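Local coordinates for phosphatidylglycerol lysyltransferase C-terminal domain-containing protein (Bacteroides thetaiotaomicron, PDB 2HQY) that is of unknown function but binds coenzyme A and, from its family, probably acts as an acyl- or aminoacyl-transferase with an acetyltransferase-like fold, at residues 44-56 with 67-80. Residues are numbered along the deposited sequence; the frame is centred on the assembly and turned at random.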
ATOM      1  N   GLN A  44       0.872  -8.849   4.982  1.00 14.54           N
ATOM      2  CA  GLN A  44      -0.193  -9.863   5.072  1.00 15.24           C
ATOM      3  C   GLN A  44      -0.156 -10.546   6.440  1.00 15.48           C
ATOM      4  O   GLN A  44       0.853 -10.466   7.150  1.00 15.96           O
ATOM      5  CB  GLN A  44      -0.051 -10.868   3.916  1.00 15.02           C
ATOM      6  CG  GLN A  44      -0.173 -10.221   2.567  1.00 14.76           C
ATOM      7  CD  GLN A  44       0.002 -11.209   1.403  1.00 16.35           C
ATOM      8  OE1 GLN A  44       0.721 -12.199   1.497  1.00 16.83           O
ATOM      9  NE2 GLN A  44      -0.651 -10.897   0.270  1.00 18.99           N
ATOM     10  N   PHE A  45      -1.249 -11.200   6.816  1.00 15.52           N
ATOM     11  CA  PHE A  45      -1.284 -11.981   8.050  1.00 16.16           C
ATOM     12  C   PHE A  45      -2.077 -13.264   7.841  1.00 17.07           C
ATOM     13  O   PHE A  45      -2.846 -13.412   6.883  1.00 17.19           O
ATOM     14  CB  PHE A  45      -1.891 -11.196   9.224  1.00 15.73           C
ATOM     15  CG  PHE A  45      -3.393 -11.083   9.169  1.00 17.14           C
ATOM     16  CD1 PHE A  45      -4.205 -11.929   9.932  1.00 16.94           C
ATOM     17  CD2 PHE A  45      -3.992 -10.161   8.323  1.00 16.61           C
ATOM     18  CE1 PHE A  45      -5.587 -11.835   9.865  1.00 18.93           C
ATOM     19  CE2 PHE A  45      -5.385 -10.055   8.247  1.00 16.75           C
ATOM     20  CZ  PHE A  45      -6.187 -10.891   9.021  1.00 17.17           C
ATOM     21  N   ALA A  46      -1.889 -14.173   8.781  1.00 18.49           N
ATOM     22  CA  ALA A  46      -2.686 -15.382   8.857  1.00 20.18           C
ATOM     23  C   ALA A  46      -2.735 -15.831  10.300  1.00 21.32           C
ATOM     24  O   ALA A  46      -1.836 -15.538  11.085  1.00 21.11           O
ATOM     25  CB  ALA A  46      -2.104 -16.468   7.967  1.00 20.00           C
ATOM     26  N   VAL A  47      -3.833 -16.481  10.663  1.00 23.14           N
ATOM     27  CA  VAL A  47      -3.823 -17.338  11.839  1.00 24.85           C
ATOM     28  C   VAL A  47      -3.490 -18.778  11.354  1.00 26.20           C
ATOM     29  O   VAL A  47      -4.159 -19.359  10.474  1.00 26.15           O
ATOM     30  CB  VAL A  47      -5.132 -17.205  12.656  1.00 24.99           C
ATOM     31  CG1 VAL A  47      -5.074 -18.062  13.938  1.00 25.71           C
ATOM     32  CG2 VAL A  47      -5.384 -15.747  12.995  1.00 24.64           C
ATOM     33  N   ILE A  48      -2.415 -19.340  11.889  1.00 27.48           N
ATOM     34  CA  ILE A  48      -2.129 -20.745  11.667  1.00 29.08           C
ATOM     35  C   ILE A  48      -1.680 -21.419  12.957  1.00 29.53           C
ATOM     36  O   ILE A  48      -0.805 -20.903  13.672  1.00 29.40           O
ATOM     37  CB  ILE A  48      -1.074 -20.964  10.571  1.00 29.36           C
ATOM     38  CG1 ILE A  48       0.153 -20.084  10.811  1.00 28.95           C
ATOM     39  CG2 ILE A  48      -1.698 -20.730   9.179  1.00 30.73           C
ATOM     40  CD1 ILE A  48       1.389 -20.534  10.056  1.00 34.04           C
ATOM     41  N   ASP A  49      -2.257 -22.589  13.240  1.00 30.15           N
ATOM     42  CA  ASP A  49      -1.848 -23.364  14.413  1.00 30.16           C
ATOM     43  C   ASP A  49      -2.035 -22.573  15.730  1.00 29.12           C
ATOM     44  O   ASP A  49      -1.172 -22.673  16.607  1.00 29.57           O
ATOM     45  CB  ASP A  49      -0.356 -23.756  14.284  1.00 30.82           C
ATOM     46  CG  ASP A  49      -0.089 -24.866  13.230  1.00 34.38           C
ATOM     47  OD1 ASP A  49      -1.042 -25.356  12.576  1.00 36.61           O
ATOM     48  OD2 ASP A  49       1.100 -25.246  13.064  1.00 36.56           O
ATOM     49  N   ASP A  50      -3.113 -21.787  15.865  1.00 27.72           N
ATOM     50  CA  ASP A  50      -3.335 -20.909  17.053  1.00 26.77           C
ATOM     51  C   ASP A  50      -2.302 -19.743  17.254  1.00 25.12           C
ATOM     52  O   ASP A  50      -2.220 -19.123  18.334  1.00 25.03           O
ATOM     53  CB  ASP A  50      -3.445 -21.730  18.345  1.00 28.29           C
ATOM     54  CG  ASP A  50      -4.726 -22.597  18.408  1.00 30.67           C
ATOM     55  OD1 ASP A  50      -5.821 -22.085  18.080  1.00 35.14           O
ATOM     56  OD2 ASP A  50      -4.642 -23.781  18.814  1.00 35.01           O
ATOM     57  N   PHE A  51      -1.511 -19.456  16.231  1.00 22.83           N
ATOM     58  CA  PHE A  51      -0.644 -18.274  16.276  1.00 20.20           C
ATOM     59  C   PHE A  51      -1.079 -17.256  15.229  1.00 19.94           C
ATOM     60  O   PHE A  51      -1.586 -17.625  14.163  1.00 20.40           O
ATOM     61  CB  PHE A  51       0.789 -18.640  15.940  1.00 20.14           C
ATOM     62  CG  PHE A  51       1.495 -19.452  16.981  1.00 17.60           C
ATOM     63  CD1 PHE A  51       2.319 -18.832  17.919  1.00 19.05           C
ATOM     64  CD2 PHE A  51       1.420 -20.849  16.952  1.00 18.18           C
ATOM     65  CE1 PHE A  51       3.056 -19.587  18.864  1.00 20.41           C
ATOM     66  CE2 PHE A  51       2.136 -21.621  17.871  1.00 19.03           C
ATOM     67  CZ  PHE A  51       2.960 -20.983  18.837  1.00 21.48           C
ATOM     68  N   LEU A  52      -0.802 -15.990  15.520  1.00 17.95           N
ATOM     69  CA  LEU A  52      -0.980 -14.899  14.568  1.00 17.29           C
ATOM     70  C   LEU A  52       0.380 -14.680  13.917  1.00 16.85           C
ATOM     71  O   LEU A  52       1.371 -14.430  14.624  1.00 18.00           O
ATOM     72  CB  LEU A  52      -1.427 -13.640  15.305  1.00 16.71           C
ATOM     73  CG  LEU A  52      -1.416 -12.332  14.507  1.00 16.70           C
ATOM     74  CD1 LEU A  52      -2.283 -12.443  13.268  1.00 17.43           C
ATOM     75  CD2 LEU A  52      -1.852 -11.175  15.417  1.00 17.22           C
ATOM     76  N   VAL A  53       0.439 -14.754  12.597  1.00 16.44           N
ATOM     77  CA  VAL A  53       1.712 -14.567  11.868  1.00 17.37           C
ATOM     78  C   VAL A  53       1.620 -13.484  10.790  1.00 17.74           C
ATOM     79  O   VAL A  53       0.580 -13.332  10.180  1.00 17.77           O
ATOM     80  CB  VAL A  53       2.178 -15.926  11.276  1.00 18.50           C
ATOM     81  CG1 VAL A  53       2.509 -16.913  12.419  1.00 17.90           C
ATOM     82  CG2 VAL A  53       1.083 -16.541  10.393  1.00 20.41           C
ATOM     83  N   PHE A  54       2.693 -12.717  10.585  1.00 17.96           N
ATOM     84  CA  PHE A  54       2.701 -11.607   9.611  1.00 17.69           C
ATOM     85  C   PHE A  54       3.810 -11.886   8.605  1.00 17.89           C
ATOM     86  O   PHE A  54       4.817 -12.526   8.951  1.00 18.80           O
ATOM     87  CB  PHE A  54       2.932 -10.259  10.283  1.00 17.66           C
ATOM     88  CG  PHE A  54       1.808  -9.819  11.185  1.00 16.93           C
ATOM     89  CD1 PHE A  54       0.681  -9.190  10.657  1.00 17.83           C
ATOM     90  CD2 PHE A  54       1.862 -10.066  12.555  1.00 18.71           C
ATOM     91  CE1 PHE A  54      -0.392  -8.773  11.495  1.00 15.33           C
ATOM     92  CE2 PHE A  54       0.796  -9.659  13.411  1.00 15.16           C
ATOM     93  CZ  PHE A  54      -0.331  -9.017  12.874  1.00 15.97           C
ATOM     94  N   LYS A  55       3.586 -11.440   7.364  1.00 17.55           N
ATOM     95  CA  LYS A  55       4.527 -11.612   6.240  1.00 16.67           C
ATOM     96  C   LYS A  55       4.645 -10.237   5.577  1.00 17.35           C
ATOM     97  O   LYS A  55       3.601  -9.592   5.303  1.00 16.31           O
ATOM     98  CB  LYS A  55       3.977 -12.665   5.286  1.00 16.83           C
ATOM     99  CG  LYS A  55       4.728 -12.899   3.974  1.00 16.17           C
ATOM    100  CD  LYS A  55       4.019 -14.024   3.225  1.00 17.80           C
ATOM    101  CE  LYS A  55       4.761 -14.483   1.949  1.00 17.40           C
ATOM    102  NZ  LYS A  55       3.987 -15.606   1.277  1.00 16.04           N
ATOM    103  N   PHE A  56       5.895  -9.794   5.388  1.00 16.74           N
ATOM    104  CA  PHE A  56       6.270  -8.449   4.883  1.00 17.89           C
ATOM    105  C   PHE A  56       7.288  -8.581   3.762  1.00 17.07           C
ATOM    106  O   PHE A  56       8.161  -9.457   3.808  1.00 16.19           O
ATOM    107  CB  PHE A  56       7.052  -7.592   5.923  1.00 18.23           C
ATOM    108  CG  PHE A  56       6.396  -7.459   7.234  1.00 19.85           C
ATOM    109  CD1 PHE A  56       5.515  -6.380   7.485  1.00 21.45           C
ATOM    110  CD2 PHE A  56       6.689  -8.353   8.251  1.00 19.47           C
ATOM    111  CE1 PHE A  56       4.885  -6.236   8.750  1.00 22.48           C
ATOM    112  CE2 PHE A  56       6.074  -8.219   9.512  1.00 23.38           C
ATOM    113  CZ  PHE A  56       5.172  -7.181   9.767  1.00 20.87           C
ATOM    114  N   PRO A  67       5.991 -15.331  15.543  1.00 20.39           N
ATOM    115  CA  PRO A  67       4.586 -15.677  15.779  1.00 20.08           C
ATOM    116  C   PRO A  67       4.084 -15.230  17.146  1.00 19.82           C
ATOM    117  O   PRO A  67       4.793 -15.360  18.152  1.00 19.83           O
ATOM    118  CB  PRO A  67       4.582 -17.196  15.678  1.00 20.21           C
ATOM    119  CG  PRO A  67       5.726 -17.491  14.699  1.00 20.00           C
ATOM    120  CD  PRO A  67       6.773 -16.514  15.114  1.00 20.68           C
ATOM    121  N   VAL A  68       2.867 -14.704  17.160  1.00 18.70           N
ATOM    122  CA  VAL A  68       2.235 -14.245  18.387  1.00 18.71           C
ATOM    123  C   VAL A  68       1.208 -15.287  18.819  1.00 18.64           C
ATOM    124  O   VAL A  68       0.284 -15.617  18.076  1.00 18.63           O
ATOM    125  CB  VAL A  68       1.535 -12.873  18.195  1.00 18.54           C
ATOM    126  CG1 VAL A  68       0.895 -12.400  19.491  1.00 18.15           C
ATOM    127  CG2 VAL A  68       2.541 -11.818  17.714  1.00 19.73           C
ATOM    128  N   GLY A  69       1.363 -15.782  20.039  1.00 19.78           N
ATOM    129  CA  GLY A  69       0.395 -16.731  20.606  1.00 20.53           C
ATOM    130  C   GLY A  69       1.074 -17.831  21.378  1.00 21.52           C
ATOM    131  O   GLY A  69       2.260 -17.753  21.696  1.00 20.50           O
ATOM    132  N   ASN A  70       0.300 -18.864  21.683  1.00 21.81           N
ATOM    133  CA  ASN A  70       0.816 -19.979  22.459  1.00 24.03           C
ATOM    134  C   ASN A  70       0.488 -21.241  21.700  1.00 24.38           C
ATOM    135  O   ASN A  70      -0.606 -21.398  21.167  1.00 26.72           O
ATOM    136  CB  ASN A  70       0.186 -19.970  23.850  1.00 23.58           C
ATOM    137  CG  ASN A  70       0.558 -18.719  24.642  1.00 26.45           C
ATOM    138  OD1 ASN A  70       1.612 -18.664  25.285  1.00 29.73           O
ATOM    139  ND2 ASN A  70      -0.291 -17.701  24.575  1.00 27.48           N
ATOM    140  N   GLY A  71       1.439 -22.133  21.606  1.00 25.21           N
ATOM    141  CA  GLY A  71       1.136 -23.387  20.964  1.00 24.45           C
ATOM    142  C   GLY A  71       2.416 -24.040  20.594  1.00 23.56           C
ATOM    143  O   GLY A  71       3.447 -23.839  21.252  1.00 23.98           O
ATOM    144  N   ASP A  72       2.347 -24.842  19.538  1.00 23.36           N
ATOM    145  CA  ASP A  72       3.504 -25.570  19.091  1.00 22.54           C
ATOM    146  C   ASP A  72       4.322 -24.657  18.178  1.00 22.35           C
ATOM    147  O   ASP A  72       4.110 -24.605  16.972  1.00 21.81           O
ATOM    148  CB  ASP A  72       3.067 -26.837  18.373  1.00 22.89           C
ATOM    149  CG  ASP A  72       4.219 -27.752  18.045  1.00 23.57           C
ATOM    150  OD1 ASP A  72       5.397 -27.325  18.149  1.00 23.98           O
ATOM    151  OD2 ASP A  72       3.942 -28.923  17.689  1.00 27.32           O
ATOM    152  N   LEU A  73       5.253 -23.936  18.785  1.00 22.54           N
ATOM    153  CA  LEU A  73       6.091 -22.988  18.051  1.00 23.12           C
ATOM    154  C   LEU A  73       6.890 -23.678  16.959  1.00 22.70           C
ATOM    155  O   LEU A  73       7.024 -23.138  15.869  1.00 22.80           O
ATOM    156  CB  LEU A  73       7.031 -22.229  18.999  1.00 23.18           C
ATOM    157  CG  LEU A  73       7.925 -21.133  18.395  1.00 23.59           C
ATOM    158  CD1 LEU A  73       7.098 -20.023  17.737  1.00 22.94           C
ATOM    159  CD2 LEU A  73       8.851 -20.552  19.473  1.00 24.58           C
ATOM    160  N   LYS A  74       7.416 -24.872  17.235  1.00 22.55           N
ATOM    161  CA  LYS A  74       8.210 -25.572  16.217  1.00 22.32           C
ATOM    162  C   LYS A  74       7.378 -25.926  14.986  1.00 22.19           C
ATOM    163  O   LYS A  74       7.860 -25.811  13.851  1.00 22.42           O
ATOM    164  CB  LYS A  74       8.905 -26.812  16.782  1.00 22.35           C
ATOM    165  CG  LYS A  74      10.054 -27.256  15.916  1.00 24.05           C
ATOM    166  N   ALA A  75       6.130 -26.340  15.202  1.00 21.66           N
ATOM    167  CA  ALA A  75       5.238 -26.683  14.094  1.00 21.75           C
ATOM    168  C   ALA A  75       4.950 -25.454  13.245  1.00 21.61           C
ATOM    169  O   ALA A  75       4.908 -25.534  12.018  1.00 21.55           O
ATOM    170  CB  ALA A  75       3.939 -27.276  14.599  1.00 22.16           C
ATOM    171  N   VAL A  76       4.744 -24.310  13.892  1.00 21.48           N
ATOM    172  CA  VAL A  76       4.355 -23.123  13.129  1.00 22.04           C
ATOM    173  C   VAL A  76       5.541 -22.571  12.332  1.00 21.98           C
ATOM    174  O   VAL A  76       5.386 -22.167  11.157  1.00 22.05           O
ATOM    175  CB  VAL A  76       3.651 -22.062  14.026  1.00 22.20           C
ATOM    176  CG1 VAL A  76       4.633 -21.360  14.940  1.00 22.95           C
ATOM    177  CG2 VAL A  76       2.891 -21.066  13.163  1.00 23.78           C
ATOM    178  N   LEU A  77       6.724 -22.596  12.949  1.00 21.55           N
ATOM    179  CA  LEU A  77       7.964 -22.232  12.259  1.00 21.83           C
ATOM    180  C   LEU A  77       8.244 -23.092  11.046  1.00 22.33           C
ATOM    181  O   LEU A  77       8.662 -22.581  10.020  1.00 22.02           O
ATOM    182  CB  LEU A  77       9.159 -22.235  13.208  1.00 21.93           C
ATOM    183  CG  LEU A  77       9.127 -21.135  14.273  1.00 22.70           C
ATOM    184  CD1 LEU A  77      10.437 -21.157  15.045  1.00 26.38           C
ATOM    185  CD2 LEU A  77       8.822 -19.743  13.699  1.00 25.60           C
ATOM    186  N   ARG A  78       8.007 -24.399  11.162  1.00 21.51           N
ATOM    187  CA  ARG A  78       8.093 -25.297  10.009  1.00 22.30           C
ATOM    188  C   ARG A  78       7.198 -24.833   8.850  1.00 21.81           C
ATOM    189  O   ARG A  78       7.630 -24.825   7.698  1.00 21.87           O
ATOM    190  CB  ARG A  78       7.763 -26.747  10.431  1.00 22.16           C
ATOM    191  CG  ARG A  78       7.817 -27.767   9.293  1.00 24.69           C
ATOM    192  CD  ARG A  78       7.840 -29.219   9.831  1.00 24.03           C
ATOM    193  N   LYS A  79       5.957 -24.467   9.156  1.00 20.85           N
ATOM    194  CA  LYS A  79       5.041 -23.966   8.136  1.00 21.59           C
ATOM    195  C   LYS A  79       5.539 -22.657   7.486  1.00 20.39           C
ATOM    196  O   LYS A  79       5.414 -22.468   6.257  1.00 20.21           O
ATOM    197  CB  LYS A  79       3.629 -23.817   8.711  1.00 21.58           C
ATOM    198  CG  LYS A  79       2.715 -24.978   8.336  1.00 24.94           C
ATOM    199  CD  LYS A  79       1.366 -24.896   9.040  1.00 28.69           C
ATOM    200  CE  LYS A  79       1.204 -26.050  10.021  1.00 31.88           C
ATOM    201  NZ  LYS A  79      -0.218 -26.517  10.092  1.00 33.29           N
ATOM    202  N   LEU A  80       6.107 -21.766   8.299  1.00 19.67           N
ATOM    203  CA  LEU A  80       6.639 -20.488   7.785  1.00 19.55           C
ATOM    204  C   LEU A  80       7.892 -20.700   6.918  1.00 19.54           C
ATOM    205  O   LEU A  80       8.055 -20.047   5.883  1.00 18.49           O
ATOM    206  CB  LEU A  80       6.944 -19.508   8.924  1.00 18.94           C
ATOM    207  CG  LEU A  80       5.752 -19.031   9.764  1.00 18.99           C
ATOM    208  CD1 LEU A  80       6.236 -18.244  10.959  1.00 21.36           C
ATOM    209  CD2 LEU A  80       4.763 -18.191   8.911  1.00 18.98           C
TER
HETATM  210  O   HOH W   1      -0.180 -25.015  18.079  1.00 31.79           O
HETATM  211  O   HOH W   2      -2.422 -18.850  20.877  1.00 38.72           O
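The ring of F51 lies at the centre of this contact. V76 CG1 sits over one face, 4.0 Å from the F51 ring centroid, in a CH-pi contact. P67 CB meets F51 CD1 obliquely at 3.6 Å, and the far end of the ring, F51 CZ, reaches G71 N. The loop from G69 to D72 thus wraps the ring on its way to helix 73-87. The chi1 of V76 (73°) puts CG1 on the ring and turns V76 CG2 against I48 CD1, at a tight 3.5 Å. Replacing F51 by alanine would probably open a gap between V76 and P67 and leave the backbone of G69 to D72 without the ring it packs on.

Backbone bonds join L52 and V68 as an antiparallel hydrogen-bonded pair: L52 N to V68 O is 2.8 Å, and V68 N to L52 O is 3.0 Å. Two waters bridge the turn to the loop, one from D49 O to D72 N, the other from D50 O to N70 N.

K79 NZ forms a salt bridge with D49 OD1 at 2.9 Å, on the syn side of the carboxylate. Strand bonds and waters therefore hold the hairpin to segment 67-72, while the salt bridge and V76 packing hold its type I' turn to the helix's first two turns.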